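Local coordinates for protein SCO1 homolog 1, mitochondrial (Arabidopsis thaliana, PDB 6N5U) that binds copper(I) through its thioredoxin-fold domain and is thought to act in copper homeostasis, redox signalling or copper insertion into mitochondrial cytochrome c oxidase, at residues A[12-17]-A[22-27]; A[39-44]-A[82-87]; A[43-48]-A[131-136]; A[48-53]-A[70-75]; A[117-122]-A[127-132]. One frame throughout, in Å; residues are numbered along the deposited sequence.

How the contacts relate
Contacts 2, 3 and 5 converge on one copper(I) ion: contact 2 brings Cys42, contact 3 brings Cys46 and His131, and contact 5 is the hairpin that ends at His131. Contacts 2 and 3 share Pro43 and Asp44, their centres about 12 Å apart, while contacts 3 and 5 share His131 and Ser132. Contact 4 lies next to the site in the core, its centre about 7 Å from that of contact 3, and both use helix 45-64; the side chain of Phe72 is about 7 Å from the copper. Contact 1 is remote, with nearest atoms about 10 Å from contacts 3 and 5, yet Ile16 CG2 packs on Val82 CG2 of contact 2 at 3.5 Å.

Contact 1: A[12-17]-A[22-27]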
# COMPACT_ATOMS: atom_id res chain seq x y z
N PRO A 12 -11.20 9.61 4.73
CA PRO A 12 -11.23 10.10 3.34
C PRO A 12 -9.93 10.63 2.75
O PRO A 12 -9.12 11.28 3.43
CB PRO A 12 -12.28 11.20 3.37
CG PRO A 12 -13.19 10.81 4.49
CD PRO A 12 -12.30 10.20 5.52
N PHE A 13 -9.74 10.36 1.45
CA PHE A 13 -8.61 10.82 0.66
C PHE A 13 -9.06 11.09 -0.77
O PHE A 13 -10.08 10.54 -1.19
CB PHE A 13 -7.46 9.80 0.69
CG PHE A 13 -7.74 8.43 0.13
CD1 PHE A 13 -7.70 8.20 -1.25
CD2 PHE A 13 -7.96 7.34 0.97
CE1 PHE A 13 -7.94 6.92 -1.76
CE2 PHE A 13 -8.18 6.06 0.45
CZ PHE A 13 -8.17 5.86 -0.91
N SER A 14 -8.31 11.92 -1.50
CA SER A 14 -8.53 12.19 -2.91
C SER A 14 -7.16 12.07 -3.55
O SER A 14 -6.33 12.97 -3.41
CB SER A 14 -9.16 13.56 -3.15
OG SER A 14 -9.69 13.63 -4.46
N LEU A 15 -6.88 10.92 -4.16
CA LEU A 15 -5.59 10.61 -4.77
C LEU A 15 -5.74 10.33 -6.27
O LEU A 15 -6.86 10.32 -6.78
CB LEU A 15 -4.93 9.42 -4.02
CG LEU A 15 -4.51 9.65 -2.56
CD1 LEU A 15 -4.16 8.36 -1.88
CD2 LEU A 15 -3.32 10.57 -2.46
N ILE A 16 -4.60 10.14 -6.96
CA ILE A 16 -4.57 9.82 -8.39
C ILE A 16 -4.02 8.41 -8.53
O ILE A 16 -2.94 8.10 -8.02
CB ILE A 16 -3.78 10.85 -9.23
CG1 ILE A 16 -4.38 12.26 -9.06
CG2 ILE A 16 -3.80 10.46 -10.72
CD1 ILE A 16 -3.55 13.19 -8.28
N ARG A 17 -4.79 7.54 -9.21
CA ARG A 17 -4.44 6.14 -9.45
C ARG A 17 -3.41 6.03 -10.59
O ARG A 17 -3.30 6.95 -11.40
CB ARG A 17 -5.72 5.34 -9.72
CG ARG A 17 -5.56 3.83 -9.67
CD ARG A 17 -6.91 3.17 -9.62
NE ARG A 17 -7.64 3.32 -10.88
CZ ARG A 17 -8.96 3.18 -11.00
NH1 ARG A 17 -9.71 2.91 -9.94
NH2 ARG A 17 -9.53 3.32 -12.19
N ARG A 22 -8.68 9.98 -11.03
CA ARG A 22 -8.75 10.48 -9.66
C ARG A 22 -9.66 9.53 -8.88
O ARG A 22 -10.74 9.15 -9.35
CB ARG A 22 -9.26 11.93 -9.57
CG ARG A 22 -9.23 12.46 -8.13
CD ARG A 22 -9.52 13.95 -8.01
NE ARG A 22 -8.49 14.77 -8.63
CZ ARG A 22 -7.34 15.11 -8.05
NH1 ARG A 22 -7.06 14.69 -6.82
NH2 ARG A 22 -6.46 15.86 -8.70
N VAL A 23 -9.19 9.10 -7.71
CA VAL A 23 -9.92 8.16 -6.86
C VAL A 23 -10.09 8.70 -5.42
O VAL A 23 -9.40 9.63 -5.01
CB VAL A 23 -9.25 6.75 -6.86
CG1 VAL A 23 -9.31 6.09 -8.23
CG2 VAL A 23 -7.83 6.81 -6.34
N THR A 24 -11.03 8.08 -4.69
CA THR A 24 -11.29 8.30 -3.27
C THR A 24 -11.31 6.90 -2.63
O THR A 24 -11.11 5.90 -3.33
CB THR A 24 -12.56 9.14 -3.00
OG1 THR A 24 -13.73 8.48 -3.49
CG2 THR A 24 -12.48 10.55 -3.54
N GLU A 25 -11.56 6.84 -1.32
CA GLU A 25 -11.68 5.61 -0.52
C GLU A 25 -12.83 4.75 -1.04
O GLU A 25 -12.79 3.53 -0.93
CB GLU A 25 -11.84 5.95 0.98
CG GLU A 25 -13.11 6.70 1.39
CD GLU A 25 -13.26 8.17 1.05
OE1 GLU A 25 -12.29 8.78 0.54
OE2 GLU A 25 -14.35 8.72 1.31
N LYS A 26 -13.82 5.41 -1.67
CA LYS A 26 -15.01 4.80 -2.25
C LYS A 26 -14.71 3.96 -3.49
O LYS A 26 -15.46 3.03 -3.79
CB LYS A 26 -16.09 5.86 -2.53
CG LYS A 26 -16.57 6.54 -1.25
CD LYS A 26 -17.71 7.50 -1.49
CE LYS A 26 -18.38 7.88 -0.18
NZ LYS A 26 -19.54 8.78 -0.38
N ASN A 27 -13.58 4.25 -4.18
CA ASN A 27 -13.13 3.52 -5.37
C ASN A 27 -12.49 2.18 -5.01
O ASN A 27 -12.30 1.32 -5.88
CB ASN A 27 -12.15 4.37 -6.15
CG ASN A 27 -12.78 5.42 -7.01
OD1 ASN A 27 -12.61 5.41 -8.22
ND2 ASN A 27 -13.51 6.37 -6.42
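Phe13 and Glu25 lie alongside each other, pointing opposite ways, the planes of the phenyl ring and the carboxylate standing 71° apart. The ring lies against the start of 25-27: Glu25 N sits 3.5 Å above one face of the Phe13 ring, displaced toward the rim, and Phe13 CE2 meets Glu25 CB at 3.7 Å. Phe13 CG fits between its own N and carbonyl carbon (chi1 61°), which turns the ring toward that backbone, while the Glu25 chain bends at chi2 and carries its carboxylate back to Pro12 and Phe13. There Phe13 N donates to Glu25 OE1 at 3.1 Å with a fairly straight N-H (162°), entering from above the carboxylate plane.

Further along, Leu15 and Val23 form an antiparallel hydrogen-bonded pair, Leu15 N to Val23 O at 3.0 Å and Val23 N to Leu15 O at 2.8 Å. On the Leu15 side, Val23 CG1 lies over a face of the Arg17 guanidinium, 3.6 Å from Arg17 NH1; the two side chains cross at about a right angle, and Arg17 keeps its salt bridge with Asp19. Across the sheet, Ile16 CG1 lies over a face of the Arg22 guanidinium, whose NH1 forms a salt bridge with Glu105.

This edge hairpin of the mixed sheet adjoins strand 97-100, where Leu99 meets Phe13, Leu15 and Val23, while Val109 of helix 103-112 packs on Phe13 and Leu15.

Contact 2: A[39-44]-A[82-87]; sequences FTHCPD and VQQVHE. With CU1 (copper (I) ion), chain D.
The planes of the His41 ring and the amide of Gln84, on helix 82-89, are only 16° apart, but the groups do not stack: Gln84 NE2 comes at the imidazole obliquely and is nearest to His41 CE1, at 3.2 Å. Thr40 OG1 lies close to the amide plane and accepts from Gln84 NE2 at 2.9 Å, with an N-H angle of 163°. The bend of the Gln84 chain at chi2 (73°) points the amide nitrogen there. Thr40 OG1 is also bonded to Asp80 OD1, so two partners hold it.

Phe39 to Cys42 form a type I turn leading into the CxxxC motif of SCO proteins, in a thioredoxin fold; Cys42 SG binds copper(I) at 2.3 Å. Cys42 CB lies over one face of the Phe39 ring, and Phe39 CE1 is 3.6 Å from the metal.

A leucine in place of Gln84 would probably leave Thr40 OG1 without its donor from the helix and this turn less firmly tied to it. Thr40 CG2 comes no nearer than 4.3 Å to Val85 CA.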
# COMPACT_ATOMS: atom_id res chain seq x y z
N PHE A 39 7.75 4.15 -1.45
CA PHE A 39 8.35 5.04 -2.46
C PHE A 39 9.14 4.23 -3.51
O PHE A 39 9.90 3.34 -3.12
CB PHE A 39 9.15 6.20 -1.83
CG PHE A 39 10.54 5.96 -1.29
CD1 PHE A 39 10.72 5.43 -0.02
CD2 PHE A 39 11.66 6.40 -1.98
CE1 PHE A 39 12.01 5.23 0.50
CE2 PHE A 39 12.95 6.23 -1.46
CZ PHE A 39 13.11 5.63 -0.23
N THR A 40 8.92 4.47 -4.82
CA THR A 40 9.50 3.69 -5.91
C THR A 40 11.04 3.66 -5.91
O THR A 40 11.60 2.68 -6.37
CB THR A 40 8.95 4.11 -7.31
OG1 THR A 40 9.56 5.32 -7.74
CG2 THR A 40 7.43 4.21 -7.35
N HIS A 41 11.70 4.66 -5.35
CA HIS A 41 13.17 4.69 -5.34
C HIS A 41 13.80 4.01 -4.12
O HIS A 41 15.01 4.16 -3.90
CB HIS A 41 13.68 6.14 -5.52
CG HIS A 41 13.43 6.69 -6.90
ND1 HIS A 41 12.18 7.15 -7.26
CD2 HIS A 41 14.26 6.80 -7.96
CE1 HIS A 41 12.28 7.52 -8.53
NE2 HIS A 41 13.50 7.34 -8.99
N CYS A 42 13.00 3.25 -3.34
CA CYS A 42 13.44 2.54 -2.15
C CYS A 42 14.32 1.37 -2.54
O CYS A 42 13.91 0.51 -3.33
CB CYS A 42 12.25 2.09 -1.31
SG CYS A 42 12.68 1.54 0.37
N PRO A 43 15.55 1.34 -1.98
CA PRO A 43 16.52 0.31 -2.37
C PRO A 43 16.20 -1.15 -2.00
O PRO A 43 16.44 -2.03 -2.84
CB PRO A 43 17.82 0.76 -1.69
CG PRO A 43 17.63 2.21 -1.40
CD PRO A 43 16.17 2.34 -1.08
N ASP A 44 15.70 -1.42 -0.77
CA ASP A 44 15.44 -2.80 -0.35
C ASP A 44 14.10 -3.04 0.33
O ASP A 44 13.40 -3.98 -0.02
CB ASP A 44 16.58 -3.33 0.55
CG ASP A 44 17.99 -3.04 0.07
OD1 ASP A 44 18.34 -3.47 -1.05
OD2 ASP A 44 18.74 -2.38 0.83
N VAL A 82 2.47 9.52 -11.85
CA VAL A 82 1.54 8.50 -12.32
C VAL A 82 2.27 7.44 -13.15
O VAL A 82 2.16 6.26 -12.84
CB VAL A 82 0.29 9.10 -13.02
CG1 VAL A 82 -0.55 8.03 -13.72
CG2 VAL A 82 -0.57 9.86 -12.02
N GLN A 83 3.08 7.88 -14.16
CA GLN A 83 3.83 7.01 -15.06
C GLN A 83 4.88 6.20 -14.32
O GLN A 83 5.08 5.03 -14.64
CB GLN A 83 4.48 7.83 -16.18
CG GLN A 83 4.87 7.03 -17.42
CD GLN A 83 5.82 7.81 -18.33
OE1 GLN A 83 5.57 8.97 -18.71
NE2 GLN A 83 6.93 7.18 -18.69
N GLN A 84 5.54 6.83 -13.32
CA GLN A 84 6.56 6.19 -12.48
C GLN A 84 5.92 5.11 -11.59
O GLN A 84 6.39 3.97 -11.58
CB GLN A 84 7.32 7.24 -11.64
CG GLN A 84 8.34 6.67 -10.66
CD GLN A 84 9.60 6.11 -11.28
OE1 GLN A 84 9.79 6.13 -12.49
NE2 GLN A 84 10.50 5.62 -10.46
N VAL A 85 4.82 5.45 -10.90
CA VAL A 85 4.08 4.53 -10.04
C VAL A 85 3.50 3.37 -10.86
O VAL A 85 3.60 2.22 -10.43
CB VAL A 85 3.00 5.26 -9.19
CG1 VAL A 85 2.13 4.28 -8.42
CG2 VAL A 85 3.64 6.25 -8.23
N HIS A 86 2.94 3.67 -12.06
CA HIS A 86 2.37 2.67 -12.97
C HIS A 86 3.40 1.62 -13.38
O HIS A 86 3.13 0.43 -13.25
CB HIS A 86 1.78 3.34 -14.23
CG HIS A 86 1.09 2.38 -15.13
ND1 HIS A 86 -0.21 1.98 -14.90
CD2 HIS A 86 1.58 1.71 -16.21
CE1 HIS A 86 -0.49 1.12 -15.86
NE2 HIS A 86 0.55 0.92 -16.67
N GLU A 87 4.58 2.07 -13.85
CA GLU A 87 5.68 1.22 -14.28
C GLU A 87 6.21 0.35 -13.13
O GLU A 87 6.49 -0.83 -13.33
CB GLU A 87 6.80 2.07 -14.92
CG GLU A 87 6.53 2.42 -16.38
CD GLU A 87 7.44 3.44 -17.03
OE1 GLU A 87 8.06 4.25 -16.31
OE2 GLU A 87 7.53 3.45 -18.28
CU CU1 D . 10.77 2.06 1.53

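Contact 3: A[43-48]-A[131-136]. With CU1 (copper (I) ion), chain D.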
# COMPACT_ATOMS: atom_id res chain seq x y z
N PRO A 43 15.55 1.34 -1.98
CA PRO A 43 16.52 0.31 -2.37
C PRO A 43 16.20 -1.15 -2.00
O PRO A 43 16.44 -2.03 -2.84
CB PRO A 43 17.82 0.76 -1.69
CG PRO A 43 17.63 2.21 -1.40
CD PRO A 43 16.17 2.34 -1.08
N ASP A 44 15.70 -1.42 -0.77
CA ASP A 44 15.44 -2.80 -0.35
C ASP A 44 14.10 -3.04 0.33
O ASP A 44 13.40 -3.98 -0.02
CB ASP A 44 16.58 -3.33 0.55
CG ASP A 44 17.99 -3.04 0.07
OD1 ASP A 44 18.34 -3.47 -1.05
OD2 ASP A 44 18.74 -2.38 0.83
N ILE A 45 13.77 -2.23 1.34
CA ILE A 45 12.56 -2.35 2.17
C ILE A 45 11.27 -2.51 1.34
O ILE A 45 10.65 -3.57 1.46
CB ILE A 45 12.46 -1.19 3.20
CG1 ILE A 45 13.73 -1.07 4.10
CG2 ILE A 45 11.17 -1.25 4.02
CD1 ILE A 45 14.16 -2.33 4.98
N CYS A 46 10.87 -1.48 0.53
CA CYS A 46 9.65 -1.50 -0.29
C CYS A 46 9.63 -2.67 -1.28
O CYS A 46 8.66 -3.42 -1.21
CB CYS A 46 9.38 -0.16 -0.98
SG CYS A 46 9.04 1.22 0.14
N PRO A 47 10.68 -2.91 -2.15
CA PRO A 47 10.63 -4.09 -3.03
C PRO A 47 10.36 -5.40 -2.27
O PRO A 47 9.51 -6.17 -2.71
CB PRO A 47 12.01 -4.07 -3.71
CG PRO A 47 12.40 -2.67 -3.72
CD PRO A 47 11.92 -2.13 -2.40
N ASP A 48 11.01 -5.60 -1.08
CA ASP A 48 10.81 -6.81 -0.27
C ASP A 48 9.39 -6.96 0.25
O ASP A 48 8.81 -8.04 0.14
CB ASP A 48 11.82 -6.89 0.90
CG ASP A 48 13.27 -7.03 0.50
OD1 ASP A 48 13.54 -7.40 -0.67
OD2 ASP A 48 14.14 -6.76 1.35
N HIS A 131 10.32 6.25 6.33
CA HIS A 131 8.89 6.09 6.61
C HIS A 131 8.55 4.86 7.41
O HIS A 131 9.40 3.99 7.62
CB HIS A 131 8.09 6.10 5.28
CG HIS A 131 8.43 4.95 4.38
ND1 HIS A 131 7.71 3.77 4.41
CD2 HIS A 131 9.44 4.82 3.49
CE1 HIS A 131 8.26 2.99 3.50
NE2 HIS A 131 9.30 3.59 2.92
N SER A 132 7.28 4.79 7.83
CA SER A 132 6.70 3.70 8.63
C SER A 132 6.55 2.48 7.73
O SER A 132 6.04 2.61 6.61
CB SER A 132 5.33 4.12 9.15
OG SER A 132 5.27 5.44 9.64
N ILE A 133 7.06 1.32 8.17
CA ILE A 133 6.95 0.07 7.38
C ILE A 133 5.69 -0.59 7.89
O ILE A 133 5.67 -1.20 8.97
CB ILE A 133 8.22 -0.82 7.41
CG1 ILE A 133 9.42 -0.00 6.90
CG2 ILE A 133 8.01 -2.09 6.58
CD1 ILE A 133 10.67 -0.13 7.72
N VAL A 134 4.60 -0.34 7.15
CA VAL A 134 3.25 -0.67 7.55
C VAL A 134 2.36 -1.29 6.43
O VAL A 134 2.50 -0.94 5.27
CB VAL A 134 2.64 0.67 8.08
CG1 VAL A 134 1.17 0.55 8.36
CG2 VAL A 134 3.36 1.16 9.33
N MET A 135 1.40 -2.15 6.82
CA MET A 135 0.36 -2.72 5.96
C MET A 135 -0.94 -2.65 6.74
O MET A 135 -0.97 -2.94 7.96
CB MET A 135 0.67 -4.16 5.51
CG MET A 135 1.79 -4.24 4.52
SD MET A 135 2.33 -5.87 4.05
CE MET A 135 2.85 -6.57 5.72
N TYR A 136 -2.00 -2.26 6.05
CA TYR A 136 -3.31 -2.06 6.66
C TYR A 136 -4.36 -2.88 5.96
O TYR A 136 -4.63 -2.65 4.78
CB TYR A 136 -3.72 -0.58 6.58
CG TYR A 136 -2.87 0.38 7.38
CD1 TYR A 136 -2.93 0.40 8.77
CD2 TYR A 136 -2.05 1.31 6.75
CE1 TYR A 136 -2.19 1.32 9.52
CE2 TYR A 136 -1.32 2.24 7.48
CZ TYR A 136 -1.39 2.24 8.87
OH TYR A 136 -0.60 3.07 9.63
CU CU1 D . 10.77 2.06 1.53
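Ile45 and Ile133 are the nearest backbone pair, 8.0 Å between CA atoms, and helix 45-64 and the run leading to strand 135-138 meet through side chains and the copper they share. In this thioredoxin fold the helix start carries Cys46, the second cysteine of the CxxxC copper motif, and the other segment brings His131. Copper(I) joins them, bound by Cys46 SG at 2.4 Å and His131 NE2 at 2.5 Å, with Cys42 as third ligand. The metal lies in the imidazole plane at the ring edge, as expected for a metal bound through NE2. Cys46 SG also stands at that edge, 3.7 Å from NE2 of His131 and 74° off the ring normal.

Beside the copper, Ile45 and Ile133 cross at about a right angle. The CG2 branch of Ile45, pointing away from the backbone N, touches Ile133 CG1 at 3.6 Å.

The ring's other nitrogen helps to fix its rotation: His131 ND1 donates to Ser132 O at 3.0 Å (153°), from well above the carbonyl plane.

Contact 4: A[48-53]-A[70-75]; sequences DELIKL and PVFISV
Leu50 and Leu53 pack on Phe72 and Pro70 in a buried apolar contact between helix 45-64 and strand 68-74, the helix and second strand of a beta-alpha-beta crossover whose first strand is 32-38. Such a unit is a core element of the thioredoxin fold. No hydrogen bond crosses the two segments; four side chains carry the contact, and each is buried.

Leu53 CG stands anti to the backbone N (chi1 -177°), and from there its CD2 branch reaches Pro70 CB at 3.7 Å, the two side chains crossing at a slant. One helical turn earlier Leu50 sends its CD1 methyl to Phe72 CD1 at 4.0 Å; the side chains lie at about a right angle, and the methyl approaches the ring obliquely. Val85 and Val89 of helix 82-89 also touch Phe72, whose ring meets that of Tyr88 at about 50°. Leu50 touches Tyr88 as well, so the leucine and the phenylalanine share a neighbour.

The same helix carries a charged pair off this interface. Glu49 OE2 is salt-bridged to Lys150, while Lys52 NZ forms a salt bridge with Glu49 OE1 at 3.2 Å, on the syn side but 30° out of the carboxylate plane.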
# COMPACT_ATOMS: atom_id res chain seq x y z
N ASP A 48 11.01 -5.60 -1.08
CA ASP A 48 10.81 -6.81 -0.27
C ASP A 48 9.39 -6.96 0.25
O ASP A 48 8.81 -8.04 0.14
CB ASP A 48 11.82 -6.89 0.90
CG ASP A 48 13.27 -7.03 0.50
OD1 ASP A 48 13.54 -7.40 -0.67
OD2 ASP A 48 14.14 -6.76 1.35
N GLU A 49 8.86 -5.89 0.86
CA GLU A 49 7.52 -5.82 1.44
C GLU A 49 6.43 -6.06 0.41
O GLU A 49 5.47 -6.77 0.70
CB GLU A 49 7.33 -4.46 2.12
CG GLU A 49 8.22 -4.31 3.33
CD GLU A 49 7.98 -5.31 4.43
OE1 GLU A 49 6.95 -5.16 5.14
OE2 GLU A 49 8.78 -6.26 4.58
N LEU A 50 6.61 -5.50 -0.81
CA LEU A 50 5.68 -5.69 -1.91
C LEU A 50 5.77 -7.08 -2.47
O LEU A 50 4.73 -7.66 -2.78
CB LEU A 50 5.84 -4.64 -3.00
CG LEU A 50 5.33 -3.23 -2.68
CD1 LEU A 50 5.84 -2.25 -3.70
CD2 LEU A 50 3.77 -3.19 -2.56
N ILE A 51 6.99 -7.64 -2.58
CA ILE A 51 7.14 -9.02 -3.07
C ILE A 51 6.35 -9.94 -2.10
O ILE A 51 5.54 -10.74 -2.57
CB ILE A 51 8.63 -9.47 -3.28
CG1 ILE A 51 9.27 -8.77 -4.49
CG2 ILE A 51 8.73 -10.99 -3.44
CD1 ILE A 51 10.82 -8.70 -4.44
N LYS A 52 6.56 -9.74 -0.76
CA LYS A 52 5.85 -10.43 0.34
C LYS A 52 4.34 -10.29 0.15
O LYS A 52 3.64 -11.29 0.13
CB LYS A 52 6.24 -9.81 1.70
CG LYS A 52 5.75 -10.60 2.93
CD LYS A 52 5.42 -9.73 4.15
CE LYS A 52 6.56 -8.90 4.69
NZ LYS A 52 6.14 -8.12 5.88
N LEU A 53 3.86 -9.04 -0.05
CA LEU A 53 2.45 -8.73 -0.27
C LEU A 53 1.86 -9.42 -1.52
O LEU A 53 0.79 -9.99 -1.42
CB LEU A 53 2.23 -7.21 -0.31
CG LEU A 53 0.79 -6.72 -0.47
CD1 LEU A 53 -0.14 -7.33 0.60
CD2 LEU A 53 0.74 -5.19 -0.49
N PRO A 70 -4.08 -5.51 -3.35
CA PRO A 70 -2.93 -4.80 -2.77
C PRO A 70 -2.94 -3.36 -3.29
O PRO A 70 -3.28 -3.12 -4.46
CB PRO A 70 -1.73 -5.61 -3.26
CG PRO A 70 -2.18 -6.25 -4.55
CD PRO A 70 -3.68 -6.32 -4.53
N VAL A 71 -2.63 -2.40 -2.39
CA VAL A 71 -2.57 -0.98 -2.73
C VAL A 71 -1.24 -0.33 -2.28
O VAL A 71 -0.96 -0.26 -1.08
CB VAL A 71 -3.82 -0.21 -2.21
CG1 VAL A 71 -3.68 1.31 -2.42
CG2 VAL A 71 -5.11 -0.74 -2.84
N PHE A 72 -0.47 0.18 -3.25
CA PHE A 72 0.76 0.92 -2.97
C PHE A 72 0.43 2.43 -2.93
O PHE A 72 -0.06 2.96 -3.93
CB PHE A 72 1.79 0.64 -4.06
CG PHE A 72 3.00 1.54 -4.09
CD1 PHE A 72 4.09 1.28 -3.27
CD2 PHE A 72 3.07 2.60 -4.99
CE1 PHE A 72 5.23 2.10 -3.33
CE2 PHE A 72 4.21 3.42 -5.03
CZ PHE A 72 5.27 3.17 -4.20
N ILE A 73 0.67 3.12 -1.78
CA ILE A 73 0.47 4.58 -1.67
C ILE A 73 1.84 5.22 -1.52
O ILE A 73 2.60 4.83 -0.64
CB ILE A 73 -0.50 4.95 -0.54
CG1 ILE A 73 -1.84 4.21 -0.69
CG2 ILE A 73 -0.67 6.50 -0.46
CD1 ILE A 73 -2.89 4.48 0.46
N SER A 74 2.18 6.14 -2.40
CA SER A 74 3.48 6.79 -2.42
C SER A 74 3.67 7.87 -1.39
O SER A 74 2.82 8.77 -1.27
CB SER A 74 3.77 7.36 -3.80
OG SER A 74 5.04 8.00 -3.78
N VAL A 75 4.81 7.82 -0.66
CA VAL A 75 5.23 8.84 0.31
C VAL A 75 6.34 9.72 -0.32
O VAL A 75 7.01 10.48 0.39
CB VAL A 75 5.62 8.28 1.71
CG1 VAL A 75 4.43 7.63 2.41
CG2 VAL A 75 6.83 7.34 1.64

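Contact 5: A[117-122]-A[127-132]. With CU1 (copper (I) ion), chain D.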
# COMPACT_ATOMS: atom_id res chain seq x y z
N TYR A 117 6.56 9.99 7.56
CA TYR A 117 7.36 10.06 6.33
C TYR A 117 8.20 11.33 6.34
O TYR A 117 7.70 12.41 6.68
CB TYR A 117 6.53 9.84 5.05
CG TYR A 117 5.69 11.01 4.59
CD1 TYR A 117 4.42 11.24 5.13
CD2 TYR A 117 6.11 11.84 3.56
CE1 TYR A 117 3.65 12.32 4.72
CE2 TYR A 117 5.35 12.92 3.14
CZ TYR A 117 4.11 13.16 3.72
OH TYR A 117 3.37 14.24 3.31
N MET A 118 9.49 11.19 6.08
CA MET A 118 10.42 12.32 6.11
C MET A 118 11.57 12.13 5.13
O MET A 118 12.24 11.11 5.14
CB MET A 118 10.97 12.48 7.52
CG MET A 118 11.77 13.73 7.74
SD MET A 118 12.44 13.76 9.42
CE MET A 118 10.96 14.32 10.33
N LYS A 119 11.80 13.13 4.29
CA LYS A 119 12.90 13.14 3.33
C LYS A 119 14.22 13.11 4.07
O LYS A 119 14.39 13.78 5.11
CB LYS A 119 12.82 14.37 2.44
CG LYS A 119 12.13 14.08 1.13
CD LYS A 119 11.80 15.31 0.35
CE LYS A 119 12.97 15.93 -0.35
NZ LYS A 119 12.49 16.79 -1.43
N THR A 120 15.12 12.28 3.56
CA THR A 120 16.44 11.99 4.08
C THR A 120 17.42 12.29 2.94
O THR A 120 17.27 11.73 1.87
CB THR A 120 16.40 10.52 4.57
OG1 THR A 120 15.85 10.50 5.90
CG2 THR A 120 17.75 9.78 4.50
N GLU A 121 18.36 13.22 3.15
CA GLU A 121 19.32 13.56 2.10
C GLU A 121 20.29 12.42 1.90
O GLU A 121 20.67 11.73 2.85
CB GLU A 121 20.06 14.88 2.40
CG GLU A 121 20.51 15.60 1.14
CD GLU A 121 21.89 16.22 1.18
OE1 GLU A 121 22.16 17.01 2.11
OE2 GLU A 121 22.70 15.93 0.26
N GLU A 122 20.62 12.18 0.62
CA GLU A 122 21.50 11.11 0.16
C GLU A 122 22.45 11.63 -0.93
O GLU A 122 22.13 12.59 -1.64
CB GLU A 122 20.66 9.95 -0.38
CG GLU A 122 20.11 9.04 0.70
CD GLU A 122 21.07 7.95 1.14
OE1 GLU A 122 21.34 7.87 2.36
OE2 GLU A 122 21.55 7.19 0.27
N TYR A 127 17.90 11.73 -2.61
CA TYR A 127 17.37 11.61 -1.28
C TYR A 127 16.56 10.31 -1.20
O TYR A 127 16.21 9.71 -2.23
CB TYR A 127 16.49 12.85 -0.95
CG TYR A 127 15.24 12.98 -1.79
CD1 TYR A 127 15.26 13.66 -3.01
CD2 TYR A 127 14.03 12.42 -1.38
CE1 TYR A 127 14.12 13.75 -3.81
CE2 TYR A 127 12.88 12.51 -2.16
CZ TYR A 127 12.93 13.18 -3.38
OH TYR A 127 11.81 13.31 -4.16
N LEU A 128 16.27 9.89 0.01
CA LEU A 128 15.39 8.77 0.27
C LEU A 128 14.30 9.30 1.18
O LEU A 128 14.40 10.42 1.64
CB LEU A 128 16.13 7.56 0.90
CG LEU A 128 17.22 6.88 0.07
CD1 LEU A 128 18.00 5.90 0.88
CD2 LEU A 128 16.67 6.20 -1.13
N VAL A 129 13.22 8.56 1.33
CA VAL A 129 12.13 8.91 2.23
C VAL A 129 12.12 7.88 3.37
O VAL A 129 12.03 6.68 3.13
CB VAL A 129 10.74 9.09 1.55
CG1 VAL A 129 9.66 9.39 2.58
CG2 VAL A 129 10.78 10.19 0.48
N ASP A 130 12.36 8.36 4.59
CA ASP A 130 12.33 7.53 5.79
C ASP A 130 10.85 7.46 6.17
O ASP A 130 10.18 8.48 6.25
CB ASP A 130 13.16 8.21 6.89
CG ASP A 130 13.35 7.41 8.15
OD1 ASP A 130 13.15 6.19 8.12
OD2 ASP A 130 13.71 8.01 9.17
N HIS A 131 10.32 6.25 6.33
CA HIS A 131 8.89 6.09 6.61
C HIS A 131 8.55 4.86 7.41
O HIS A 131 9.40 3.99 7.62
CB HIS A 131 8.09 6.10 5.28
CG HIS A 131 8.43 4.95 4.38
ND1 HIS A 131 7.71 3.77 4.41
CD2 HIS A 131 9.44 4.82 3.49
CE1 HIS A 131 8.26 2.99 3.50
NE2 HIS A 131 9.30 3.59 2.92
N SER A 132 7.28 4.79 7.83
CA SER A 132 6.70 3.70 8.63
C SER A 132 6.55 2.48 7.73
O SER A 132 6.04 2.61 6.61
CB SER A 132 5.33 4.12 9.15
OG SER A 132 5.27 5.44 9.64
CU CU1 D . 10.77 2.06 1.53
O HOH W 1 15.79 9.76 9.13
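Strands 117-121 and 127-131 form an antiparallel hairpin that ends at the copper ligand His131. Met118 pairs with Asp130 and Thr120 with Leu128, and each pair is closed by two backbone hydrogen bonds, such as Met118 N to Asp130 O at 2.8 Å.

Lys119 and Tyr127 share the face of the hairpin that also carries Tyr117, Val129 and His131. The lysine chain, bent at chi3 (76°), lies over one face of the phenol ring: its CE is 3.8 Å from the Tyr127 centroid, a CH-pi contact close to the ring normal, and Lys119 NZ is 4.2 Å from that centroid, a cation-pi contact. Lys119 NZ also makes a salt bridge with Glu78, and Tyr127 OH is hydrogen-bonded to Asp76. A serine in place of Tyr127 would probably leave Lys119 without its aromatic seat and Asp76 without the phenol.

This two-stranded sheet is separate from the main sheet of the thioredoxin fold, and Tyr117 packs on helix 103-112. Tyr117 CB meets Val129 CG1 at 4.0 Å. On the other face, a water donates to Asp130 OD2 at 2.7 Å and is only weakly bonded to Thr120 OG1; Asp130 OD2 is also bonded to Tyr116 OH.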